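Local coordinates for protein 4-alpha-glucanotransferase (Aquifex aeolicus, PDB 1TZ7) that is an amylomaltase, also called disproportionating enzyme or D-enzyme, a member of the 4-alpha-glucanotransferase family built round a parallel beta/alpha barrel, at residues F58-V63 with F452-M457; G220-G225 with F300-L305. All coordinates share one frame; numbering follows the deposited sequence.

Interaction 1 (F58-V63 with F452-M457)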
ATOM      1  N   PHE A  58     -11.129   2.648 -18.005  1.00 29.44           N
ATOM      2  CA  PHE A  58     -10.714   1.954 -16.784  1.00 26.15           C
ATOM      3  C   PHE A  58     -11.694   2.241 -15.659  1.00 28.46           C
ATOM      4  O   PHE A  58     -12.289   3.319 -15.606  1.00 30.06           O
ATOM      5  CB  PHE A  58      -9.317   2.407 -16.350  1.00 30.75           C
ATOM      6  CG  PHE A  58      -8.199   1.841 -17.183  1.00 23.05           C
ATOM      7  CD1 PHE A  58      -7.830   0.507 -17.061  1.00 29.65           C
ATOM      8  CD2 PHE A  58      -7.501   2.647 -18.069  1.00 26.33           C
ATOM      9  CE1 PHE A  58      -6.789  -0.017 -17.820  1.00 27.56           C
ATOM     10  CE2 PHE A  58      -6.458   2.127 -18.832  1.00 31.86           C
ATOM     11  CZ  PHE A  58      -6.105   0.791 -18.703  1.00 24.95           C
ATOM     12  N   SER A  59     -11.853   1.272 -14.750  1.00 29.34           N
ATOM     13  CA  SER A  59     -12.750   1.424 -13.595  1.00 26.85           C
ATOM     14  C   SER A  59     -12.017   1.271 -12.256  1.00 28.55           C
ATOM     15  O   SER A  59     -12.617   1.449 -11.198  1.00 27.22           O
ATOM     16  CB  SER A  59     -13.864   0.393 -13.655  1.00 26.85           C
ATOM     17  OG  SER A  59     -14.613   0.507 -14.839  1.00 28.40           O
ATOM     18  N   LEU A  60     -10.731   0.932 -12.301  1.00 25.87           N
ATOM     19  CA  LEU A  60      -9.985   0.618 -11.075  1.00 27.08           C
ATOM     20  C   LEU A  60      -8.649   1.341 -11.033  1.00 28.36           C
ATOM     21  O   LEU A  60      -7.971   1.467 -12.042  1.00 29.45           O
ATOM     22  CB  LEU A  60      -9.748  -0.894 -10.955  1.00 28.71           C
ATOM     23  CG  LEU A  60     -10.988  -1.779 -10.885  1.00 33.99           C
ATOM     24  CD1 LEU A  60     -10.607  -3.228 -11.114  1.00 35.68           C
ATOM     25  CD2 LEU A  60     -11.689  -1.612  -9.552  1.00 38.23           C
ATOM     26  N   TRP A  61      -8.287   1.806  -9.844  1.00 29.30           N
ATOM     27  CA  TRP A  61      -6.976   2.363  -9.590  1.00 28.76           C
ATOM     28  C   TRP A  61      -6.408   1.735  -8.320  1.00 28.04           C
ATOM     29  O   TRP A  61      -6.998   1.854  -7.248  1.00 29.16           O
ATOM     30  CB  TRP A  61      -7.081   3.882  -9.415  1.00 28.01           C
ATOM     31  CG  TRP A  61      -5.790   4.546  -9.048  1.00 25.36           C
ATOM     32  CD1 TRP A  61      -4.524   4.113  -9.348  1.00 31.55           C
ATOM     33  CD2 TRP A  61      -5.631   5.763  -8.315  1.00 29.39           C
ATOM     34  NE1 TRP A  61      -3.590   4.989  -8.847  1.00 27.69           N
ATOM     35  CE2 TRP A  61      -4.242   6.014  -8.206  1.00 28.25           C
ATOM     36  CE3 TRP A  61      -6.524   6.681  -7.735  1.00 29.84           C
ATOM     37  CZ2 TRP A  61      -3.730   7.134  -7.542  1.00 30.34           C
ATOM     38  CZ3 TRP A  61      -6.010   7.791  -7.076  1.00 36.44           C
ATOM     39  CH2 TRP A  61      -4.627   8.006  -6.986  1.00 38.46           C
ATOM     40  N   GLN A  62      -5.268   1.063  -8.441  1.00 26.49           N
ATOM     41  CA  GLN A  62      -4.616   0.473  -7.273  1.00 27.35           C
ATOM     42  C   GLN A  62      -3.407   1.279  -6.845  1.00 30.08           C
ATOM     43  O   GLN A  62      -2.521   1.569  -7.646  1.00 29.36           O
ATOM     44  CB  GLN A  62      -4.213  -0.983  -7.529  1.00 32.52           C
ATOM     45  CG  GLN A  62      -3.718  -1.700  -6.250  1.00 30.88           C
ATOM     46  CD  GLN A  62      -3.572  -3.210  -6.411  1.00 38.75           C
ATOM     47  OE1 GLN A  62      -2.651  -3.806  -5.859  1.00 38.50           O
ATOM     48  NE2 GLN A  62      -4.475  -3.819  -7.148  1.00 23.88           N
ATOM     49  N   VAL A  63      -3.383   1.641  -5.569  1.00 25.25           N
ATOM     50  CA  VAL A  63      -2.260   2.329  -4.979  1.00 27.51           C
ATOM     51  C   VAL A  63      -1.600   1.433  -3.941  1.00 29.50           C
ATOM     52  O   VAL A  63      -2.156   0.409  -3.548  1.00 31.38           O
ATOM     53  CB  VAL A  63      -2.705   3.657  -4.296  1.00 31.33           C
ATOM     54  CG1 VAL A  63      -3.138   4.678  -5.338  1.00 33.15           C
ATOM     55  CG2 VAL A  63      -3.838   3.402  -3.284  1.00 31.60           C
ATOM     56  N   PHE A 452     -11.498  -8.607 -12.227  1.00 26.41           N
ATOM     57  CA  PHE A 452     -10.619  -7.409 -12.249  1.00 24.08           C
ATOM     58  C   PHE A 452      -9.308  -7.736 -12.968  1.00 28.10           C
ATOM     59  O   PHE A 452      -8.599  -8.654 -12.578  1.00 28.64           O
ATOM     60  CB  PHE A 452     -10.283  -6.942 -10.820  1.00 28.16           C
ATOM     61  CG  PHE A 452     -11.493  -6.526  -9.988  1.00 29.62           C
ATOM     62  CD1 PHE A 452     -12.738  -6.322 -10.566  1.00 30.21           C
ATOM     63  CD2 PHE A 452     -11.362  -6.335  -8.617  1.00 34.72           C
ATOM     64  CE1 PHE A 452     -13.823  -5.942  -9.785  1.00 33.68           C
ATOM     65  CE2 PHE A 452     -12.450  -5.957  -7.846  1.00 34.32           C
ATOM     66  CZ  PHE A 452     -13.670  -5.763  -8.431  1.00 31.07           C
ATOM     67  N   ALA A 453      -8.997  -6.969 -14.011  1.00 23.48           N
ATOM     68  CA  ALA A 453      -7.707  -7.057 -14.684  1.00 23.46           C
ATOM     69  C   ALA A 453      -6.927  -5.775 -14.443  1.00 30.86           C
ATOM     70  O   ALA A 453      -7.406  -4.691 -14.746  1.00 27.44           O
ATOM     71  CB  ALA A 453      -7.903  -7.275 -16.152  1.00 25.83           C
ATOM     72  N   ILE A 454      -5.721  -5.904 -13.893  1.00 26.62           N
ATOM     73  CA  ILE A 454      -4.922  -4.738 -13.512  1.00 27.96           C
ATOM     74  C   ILE A 454      -3.589  -4.745 -14.235  1.00 31.38           C
ATOM     75  O   ILE A 454      -2.851  -5.725 -14.184  1.00 32.39           O
ATOM     76  CB  ILE A 454      -4.695  -4.713 -11.981  1.00 27.51           C
ATOM     77  CG1 ILE A 454      -6.042  -4.743 -11.234  1.00 33.95           C
ATOM     78  CG2 ILE A 454      -3.875  -3.468 -11.576  1.00 36.39           C
ATOM     79  CD1 ILE A 454      -6.682  -3.391 -11.059  1.00 46.87           C
ATOM     80  N   ILE A 455      -3.292  -3.643 -14.917  1.00 28.54           N
ATOM     81  CA  ILE A 455      -2.009  -3.459 -15.595  1.00 26.64           C
ATOM     82  C   ILE A 455      -1.128  -2.538 -14.756  1.00 28.70           C
ATOM     83  O   ILE A 455      -1.536  -1.439 -14.418  1.00 25.51           O
ATOM     84  CB  ILE A 455      -2.237  -2.817 -16.986  1.00 29.80           C
ATOM     85  CG1 ILE A 455      -3.276  -3.615 -17.788  1.00 32.64           C
ATOM     86  CG2 ILE A 455      -0.930  -2.722 -17.756  1.00 31.75           C
ATOM     87  CD1 ILE A 455      -3.862  -2.850 -18.954  1.00 32.55           C
ATOM     88  N   GLN A 456       0.086  -2.981 -14.431  1.00 27.98           N
ATOM     89  CA  GLN A 456       1.061  -2.077 -13.829  1.00 27.56           C
ATOM     90  C   GLN A 456       1.447  -1.003 -14.841  1.00 30.16           C
ATOM     91  O   GLN A 456       1.646  -1.293 -16.014  1.00 28.29           O
ATOM     92  CB  GLN A 456       2.314  -2.831 -13.338  1.00 31.92           C
ATOM     93  CG  GLN A 456       3.043  -2.086 -12.202  1.00 33.30           C
ATOM     94  CD  GLN A 456       4.319  -2.779 -11.720  1.00 34.39           C
ATOM     95  OE1 GLN A 456       4.930  -2.341 -10.741  1.00 30.56           O
ATOM     96  NE2 GLN A 456       4.720  -3.845 -12.400  1.00 31.85           N
ATOM     97  N   MET A 457       1.542   0.236 -14.377  1.00 25.96           N
ATOM     98  CA  MET A 457       1.731   1.375 -15.273  1.00 27.30           C
ATOM     99  C   MET A 457       2.979   1.187 -16.128  1.00 30.14           C
ATOM    100  O   MET A 457       2.982   1.522 -17.303  1.00 25.18           O
ATOM    101  CB  MET A 457       1.830   2.677 -14.474  1.00 27.71           C
ATOM    102  CG  MET A 457       1.887   3.930 -15.339  1.00 32.51           C
ATOM    103  SD  MET A 457       0.353   4.197 -16.265  1.00 40.84           S
ATOM    104  CE  MET A 457       0.584   5.874 -16.811  1.00 46.55           C
TER
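L60 and F452 meet inside the eight-stranded parallel beta/alpha (TIM-type) barrel, where strands 60-62 and 452-456 are second neighbours flanking strand 23-27. Because that strand stands between them, their axes approach no closer than 8.4 Å, at an angle of 51°, and the contact is made by side chains alone. L60 spans the gap from the start of its strand. Its CB lies 4.0 Å from I454 CD1. With chi1 at -61°, CG sits anti to the carbonyl carbon and beside the backbone N; from there the second torsion sets the two methyls toward different partners. CD1 goes toward F452, reaching to 3.6 Å from its CG, and stands over one face of the ring, 4.0 Å from the centroid and 28° off the normal, a CH-pi contact. The same methyl is 3.9 Å from I454 CD1. CD2 branches off toward strand 222-227, 3.9 Å from S222 CB. A branched leucine suits this place, since one short side chain serves two directions. On the outer side of the strands, I455 CD1 meets the F58 ring at its edge, 4.2 Å from CE1, and both side chains also pack on I494 of helix 491-500. Further along the inside, Q62 brings a polar group beside the aliphatic flank of I454: its NE2 is hydrogen-bonded to Y400 OH, which satisfies the amide nitrogen, and passes 4.5 Å from I454 CG1.

Interaction 2 (G220-G225 with F300-L305)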
ATOM      1  N   GLY A 220     -16.843   6.725 -11.684  1.00 26.29           N
ATOM      2  CA  GLY A 220     -17.036   5.282 -11.652  1.00 27.89           C
ATOM      3  C   GLY A 220     -15.755   4.509 -11.373  1.00 30.14           C
ATOM      4  O   GLY A 220     -15.682   3.296 -11.607  1.00 28.79           O
ATOM      5  N   ILE A 221     -14.744   5.208 -10.871  1.00 26.22           N
ATOM      6  CA  ILE A 221     -13.463   4.593 -10.569  1.00 25.23           C
ATOM      7  C   ILE A 221     -13.418   4.192  -9.101  1.00 27.27           C
ATOM      8  O   ILE A 221     -13.592   5.038  -8.209  1.00 27.69           O
ATOM      9  CB  ILE A 221     -12.307   5.561 -10.899  1.00 30.92           C
ATOM     10  CG1 ILE A 221     -12.263   5.839 -12.408  1.00 27.52           C
ATOM     11  CG2 ILE A 221     -10.965   4.977 -10.439  1.00 32.31           C
ATOM     12  CD1 ILE A 221     -11.506   7.086 -12.771  1.00 34.16           C
ATOM     13  N   SER A 222     -13.194   2.897  -8.850  1.00 26.66           N
ATOM     14  CA  SER A 222     -13.009   2.389  -7.498  1.00 27.11           C
ATOM     15  C   SER A 222     -11.523   2.300  -7.187  1.00 36.02           C
ATOM     16  O   SER A 222     -10.724   1.901  -8.039  1.00 26.50           O
ATOM     17  CB  SER A 222     -13.651   0.999  -7.351  1.00 30.85           C
ATOM     18  OG  SER A 222     -15.048   1.050  -7.521  1.00 27.69           O
ATOM     19  N   ILE A 223     -11.152   2.668  -5.971  1.00 28.30           N
ATOM     20  CA  ILE A 223      -9.766   2.684  -5.584  1.00 24.93           C
ATOM     21  C   ILE A 223      -9.434   1.474  -4.736  1.00 30.76           C
ATOM     22  O   ILE A 223     -10.070   1.219  -3.707  1.00 26.97           O
ATOM     23  CB  ILE A 223      -9.417   3.994  -4.829  1.00 26.51           C
ATOM     24  CG1 ILE A 223      -9.843   5.212  -5.663  1.00 27.40           C
ATOM     25  CG2 ILE A 223      -7.914   4.051  -4.543  1.00 26.67           C
ATOM     26  CD1 ILE A 223      -9.710   6.551  -4.935  1.00 30.18           C
ATOM     27  N   VAL A 224      -8.436   0.722  -5.180  1.00 27.95           N
ATOM     28  CA  VAL A 224      -7.917  -0.394  -4.429  1.00 29.79           C
ATOM     29  C   VAL A 224      -6.739   0.070  -3.575  1.00 33.69           C
ATOM     30  O   VAL A 224      -5.695   0.443  -4.093  1.00 28.53           O
ATOM     31  CB  VAL A 224      -7.456  -1.534  -5.370  1.00 29.55           C
ATOM     32  CG1 VAL A 224      -6.965  -2.728  -4.570  1.00 32.61           C
ATOM     33  CG2 VAL A 224      -8.590  -1.940  -6.312  1.00 33.31           C
ATOM     34  N   GLY A 225      -6.929   0.054  -2.269  1.00 30.15           N
ATOM     35  CA  GLY A 225      -5.877   0.369  -1.342  1.00 29.35           C
ATOM     36  C   GLY A 225      -5.248  -0.875  -0.778  1.00 34.30           C
ATOM     37  O   GLY A 225      -5.676  -1.985  -1.069  1.00 33.21           O
ATOM     38  N   PHE A 300     -10.669   4.009   0.639  1.00 27.90           N
ATOM     39  CA  PHE A 300     -10.630   3.053  -0.467  1.00 25.13           C
ATOM     40  C   PHE A 300     -11.943   2.297  -0.603  1.00 28.42           C
ATOM     41  O   PHE A 300     -12.725   2.211   0.340  1.00 25.09           O
ATOM     42  CB  PHE A 300      -9.498   2.053  -0.265  1.00 28.65           C
ATOM     43  CG  PHE A 300      -8.199   2.680   0.135  1.00 32.77           C
ATOM     44  CD1 PHE A 300      -7.610   2.371   1.351  1.00 28.84           C
ATOM     45  CD2 PHE A 300      -7.560   3.580  -0.706  1.00 29.88           C
ATOM     46  CE1 PHE A 300      -6.407   2.948   1.720  1.00 30.47           C
ATOM     47  CE2 PHE A 300      -6.361   4.157  -0.339  1.00 28.93           C
ATOM     48  CZ  PHE A 300      -5.784   3.842   0.875  1.00 35.84           C
ATOM     49  N   ASP A 301     -12.170   1.743  -1.788  1.00 29.81           N
ATOM     50  CA  ASP A 301     -13.309   0.870  -2.030  1.00 27.95           C
ATOM     51  C   ASP A 301     -12.948  -0.582  -1.762  1.00 27.81           C
ATOM     52  O   ASP A 301     -13.744  -1.339  -1.197  1.00 31.22           O
ATOM     53  CB  ASP A 301     -13.784   1.036  -3.459  1.00 28.75           C
ATOM     54  CG  ASP A 301     -14.192   2.442  -3.761  1.00 30.58           C
ATOM     55  OD1 ASP A 301     -13.352   3.206  -4.289  1.00 27.54           O
ATOM     56  OD2 ASP A 301     -15.326   2.887  -3.485  1.00 35.78           O
ATOM     57  N   PHE A 302     -11.746  -0.972  -2.166  1.00 30.70           N
ATOM     58  CA  PHE A 302     -11.252  -2.311  -1.900  1.00 25.95           C
ATOM     59  C   PHE A 302      -9.970  -2.282  -1.072  1.00 28.16           C
ATOM     60  O   PHE A 302      -9.145  -1.368  -1.199  1.00 29.82           O
ATOM     61  CB  PHE A 302     -11.017  -3.059  -3.216  1.00 27.76           C
ATOM     62  CG  PHE A 302     -12.288  -3.322  -4.003  1.00 26.74           C
ATOM     63  CD1 PHE A 302     -13.074  -4.433  -3.727  1.00 32.16           C
ATOM     64  CD2 PHE A 302     -12.689  -2.457  -5.009  1.00 30.84           C
ATOM     65  CE1 PHE A 302     -14.246  -4.678  -4.446  1.00 29.65           C
ATOM     66  CE2 PHE A 302     -13.858  -2.695  -5.730  1.00 28.50           C
ATOM     67  CZ  PHE A 302     -14.634  -3.812  -5.444  1.00 34.87           C
ATOM     68  N   LEU A 303      -9.811  -3.286  -0.227  1.00 30.06           N
ATOM     69  CA  LEU A 303      -8.650  -3.403   0.623  1.00 28.46           C
ATOM     70  C   LEU A 303      -7.893  -4.662   0.279  1.00 31.90           C
ATOM     71  O   LEU A 303      -8.359  -5.769   0.542  1.00 33.99           O
ATOM     72  CB  LEU A 303      -9.073  -3.440   2.093  1.00 30.01           C
ATOM     73  CG  LEU A 303     -10.032  -2.340   2.530  1.00 38.52           C
ATOM     74  CD1 LEU A 303     -10.407  -2.514   3.995  1.00 40.02           C
ATOM     75  CD2 LEU A 303      -9.424  -0.969   2.288  1.00 38.55           C
ATOM     76  N   ARG A 304      -6.721  -4.492  -0.319  1.00 31.66           N
ATOM     77  CA  ARG A 304      -5.844  -5.609  -0.611  1.00 33.23           C
ATOM     78  C   ARG A 304      -5.128  -6.041   0.652  1.00 31.68           C
ATOM     79  O   ARG A 304      -4.423  -5.250   1.277  1.00 35.90           O
ATOM     80  CB  ARG A 304      -4.827  -5.220  -1.686  1.00 38.14           C
ATOM     81  CG  ARG A 304      -4.234  -6.407  -2.427  1.00 50.43           C
ATOM     82  CD  ARG A 304      -2.995  -6.073  -3.234  1.00 76.47           C
ATOM     83  NE  ARG A 304      -1.771  -6.303  -2.473  1.00 66.40           N
ATOM     84  CZ  ARG A 304      -0.551  -6.314  -2.997  1.00 84.91           C
ATOM     85  NH1 ARG A 304       0.503  -6.533  -2.217  1.00 73.11           N
ATOM     86  NH2 ARG A 304      -0.378  -6.104  -4.301  1.00 96.09           N
ATOM     87  N   LEU A 305      -5.316  -7.301   1.032  1.00 29.57           N
ATOM     88  CA  LEU A 305      -4.776  -7.810   2.278  1.00 31.32           C
ATOM     89  C   LEU A 305      -3.395  -8.408   2.056  1.00 34.37           C
ATOM     90  O   LEU A 305      -3.252  -9.567   1.626  1.00 30.26           O
ATOM     91  CB  LEU A 305      -5.720  -8.841   2.885  1.00 30.62           C
ATOM     92  CG  LEU A 305      -7.126  -8.308   3.232  1.00 34.31           C
ATOM     93  CD1 LEU A 305      -8.017  -9.432   3.700  1.00 34.92           C
ATOM     94  CD2 LEU A 305      -7.051  -7.199   4.300  1.00 39.29           C
TER
HETATM   95  O   HOH W   1     -16.653   0.824  -5.112  1.00 42.20           O
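V224 and F302 pair in parallel register, as do G225 and L303, between adjacent strands of the barrel whose axes pass 4.7 Å apart at 23°. The ladder runs from G225 N to F302 O at 2.8 Å and from R304 N to G225 O, also 2.8 Å. At its start I223 O is gripped twice, by D301 N at 2.9 Å and by F302 N at 3.2 Å. Before the regular pairing sets in, the D301 carboxylate stands in for a backbone carbonyl: OD1 takes I223 N at 2.8 Å, almost straight at 168°, on its anti side. OD2 forms a salt bridge with R213, and a water held by S222 OG donates weakly to it, so both carboxylate oxygens are engaged. Glycine suits position 225 because the bare G225 CA can lie over the F300 ring, 3.6 Å from the ring centroid. I223 CG2 meets the edge of that ring. On the face carrying V224 and F302, V224 CG2 packs on F302 CB, and S222 CB lies 4.0 Å from CE2 at the edge of the F302 ring. Helix 192-218 leads into the first strand through a Schellman motif with G220 as its C-prime residue, and I223 packs on its W209. Strand 60-62 borders strand 222-227 on the other side, while across the sheet 350-352 flanks 302-305, its I351 touching V224, F302 and R304.

How the interactions relate
The two contacts lie about 10 Å apart, centre to centre, in one parallel barrel sheet. Along the chain the order is 58-63, 220-225, 300-305 and 452-457, so both segments of interaction 2 come between those of interaction 1. Strands 60-62 and 222-227 are direct neighbours, joined by probable backbone hydrogen bonds from S222 N to S59 O and from V224 N to W61 O. In the interior Q62 OE1 packs against R304 CD at 3.5 Å. Interaction 2 is thus a pairing within the sheet, and interaction 1 a contact across an intervening strand; together they bring early, middle and late parts of the chain into a single barrel core.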